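Local atomic coordinates of pirin-like protein YhaK (Escherichia coli, PDB entry 2VEC), a protein that is a cytoplasmic, monomeric bicupin of the pirin family that lacks quercetin 2,3-dioxygenase activity and belongs to a redox-sensitive enterobacterial subclass. Residues R148-P151 and L152-L156. Numbering follows the deposited sequence.
Sequences RENP and LIQKL
Pro151 and Gln154 meet side chain to side chain where a loop leads into a β-strand, a compact example of how a chain entering a sheet can pack against itself three residues on. The aliphatic part of the glutamine lies obliquely against the proline ring: CG of Gln154 is 3.8 Å from CB of Pro151, and the amide carbon CD of Gln154 stands 3.8 Å from CG of Pro151. Gln154 keeps CG beside its backbone N (chi1 -59°) and is extended beyond it (chi2 168°), a shape that carries the amide along the ring as far as CD of Pro151, 3.8 Å from NE2.

A water bridges the two residues. It donates to O of Pro151 at 2.7 Å and accepts from NE2 of Gln154 at 3.0 Å, so backbone and amide are joined without a direct bond. OE1 of Gln154 accepts from N of Gln177; with both ends of the amide engaged, its rotation is probably well fixed. The amide of Asn150 approaches nearly at right angles, the planes 81° apart. Its ND2 lies 3.7 Å from NE2 of Gln154, a contact of two donors rather than a bond, and ND2 gives its hydrogens instead to OG of Ser117 and O of Gln177.

Leu152 directs its side chain away from Pro151, onto Asn104 and Gln119, while its backbone bonds with Ser117. From here the chain runs into strand 153-157, an outermost strand of the N-terminal cupin's antiparallel sheet, paired with strand 112-116. The bonds of Asn150 and Gln154 to the backbone of Gln177 tie this loop-to-strand junction to strand 176-177, at the edge of the C-terminal cupin's mixed sheet: an inter-cupin contact of the bicupin.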
loop_
_atom_site.group_PDB
_atom_site.type_symbol
_atom_site.label_atom_id
_atom_site.label_comp_id
_atom_site.label_asym_id
_atom_site.label_seq_id
_atom_site.Cartn_x
_atom_site.Cartn_y
_atom_site.Cartn_z
ATOM N N ARG A 148 -1.161 -21.342 0.859
ATOM C CA ARG A 148 -1.396 -20.884 -0.509
ATOM C C ARG A 148 -0.098 -20.580 -1.237
ATOM O O ARG A 148 0.755 -19.846 -0.702
ATOM C CB ARG A 148 -2.330 -19.658 -0.524
ATOM C CG ARG A 148 -3.799 -20.084 -0.510
ATOM C CD ARG A 148 -4.784 -19.067 -0.057
ATOM N NE ARG A 148 -5.240 -18.151 -1.082
ATOM C CZ ARG A 148 -6.478 -18.083 -1.579
ATOM N NH1 ARG A 148 -7.422 -18.940 -1.205
ATOM N NH2 ARG A 148 -6.756 -17.158 -2.493
ATOM N N GLU A 149 0.029 -21.103 -2.462
ATOM C CA GLU A 149 1.221 -20.873 -3.297
ATOM C C GLU A 149 1.289 -19.405 -3.704
ATOM O O GLU A 149 0.274 -18.780 -4.017
ATOM C CB GLU A 149 1.228 -21.761 -4.563
ATOM C CG GLU A 149 1.334 -23.299 -4.328
ATOM C CD GLU A 149 1.185 -24.120 -5.618
ATOM O OE1 GLU A 149 1.499 -23.576 -6.713
ATOM O OE2 GLU A 149 0.776 -25.323 -5.555
ATOM N N ASN A 150 2.495 -18.839 -3.679
ATOM C CA ASN A 150 2.725 -17.508 -4.216
ATOM C C ASN A 150 4.233 -17.301 -4.342
ATOM O O ASN A 150 4.982 -17.806 -3.511
ATOM C CB ASN A 150 2.130 -16.430 -3.310
ATOM C CG ASN A 150 1.572 -15.260 -4.107
ATOM O OD1 ASN A 150 0.881 -15.472 -5.122
ATOM N ND2 ASN A 150 1.824 -14.041 -3.644
ATOM N N PRO A 151 4.685 -16.537 -5.356
ATOM C CA PRO A 151 6.144 -16.351 -5.456
ATOM C C PRO A 151 6.665 -15.654 -4.190
ATOM O O PRO A 151 5.964 -14.820 -3.632
ATOM C CB PRO A 151 6.298 -15.405 -6.664
ATOM C CG PRO A 151 5.076 -15.538 -7.432
ATOM C CD PRO A 151 3.973 -15.769 -6.393
ATOM N N LEU A 152 7.860 -16.016 -3.723
ATOM C CA LEU A 152 8.444 -15.390 -2.521
ATOM C C LEU A 152 8.593 -13.878 -2.680
ATOM O O LEU A 152 8.305 -13.124 -1.753
ATOM C CB LEU A 152 9.837 -15.994 -2.215
ATOM C CG LEU A 152 9.848 -17.427 -1.675
ATOM C CD1 LEU A 152 11.263 -17.799 -1.279
ATOM C CD2 LEU A 152 8.909 -17.577 -0.502
ATOM N N ILE A 153 9.062 -13.437 -3.853
ATOM C CA ILE A 153 9.382 -12.030 -4.082
ATOM C C ILE A 153 8.903 -11.632 -5.474
ATOM O O ILE A 153 9.196 -12.334 -6.467
ATOM C CB ILE A 153 10.925 -11.829 -4.019
ATOM C CG1 ILE A 153 11.468 -12.094 -2.607
ATOM C CG2 ILE A 153 11.356 -10.405 -4.548
ATOM C CD1 ILE A 153 12.999 -12.226 -2.543
ATOM N N GLN A 154 8.154 -10.539 -5.549
ATOM C CA GLN A 154 7.790 -9.929 -6.826
ATOM C C GLN A 154 8.022 -8.436 -6.711
ATOM O O GLN A 154 7.843 -7.844 -5.614
ATOM C CB GLN A 154 6.321 -10.147 -7.116
ATOM C CG GLN A 154 5.921 -11.621 -7.186
ATOM C CD GLN A 154 4.419 -11.755 -7.172
ATOM O OE1 GLN A 154 3.760 -11.582 -8.199
ATOM N NE2 GLN A 154 3.864 -12.029 -6.005
ATOM N N LYS A 155 8.366 -7.810 -7.831
ATOM C CA LYS A 155 8.447 -6.352 -7.872
ATOM C C LYS A 155 7.668 -5.825 -9.064
ATOM O O LYS A 155 7.536 -6.530 -10.059
ATOM C CB LYS A 155 9.905 -5.937 -8.059
ATOM C CG LYS A 155 10.765 -6.025 -6.821
ATOM C CD LYS A 155 11.987 -5.083 -6.958
ATOM C CE LYS A 155 12.953 -5.460 -8.076
ATOM N NZ LYS A 155 14.081 -4.424 -8.071
ATOM N N LEU A 156 7.225 -4.568 -8.980
ATOM C CA LEU A 156 6.491 -3.891 -10.045
ATOM C C LEU A 156 6.964 -2.445 -10.151
ATOM O O LEU A 156 7.131 -1.738 -9.145
ATOM C CB LEU A 156 4.959 -3.926 -9.769
ATOM C CG LEU A 156 4.003 -3.097 -10.672
ATOM C CD1 LEU A 156 2.691 -3.818 -10.855
ATOM C CD2 LEU A 156 3.732 -1.691 -10.064
HETATM O O HOH W 1 5.567 -12.121 -3.583
#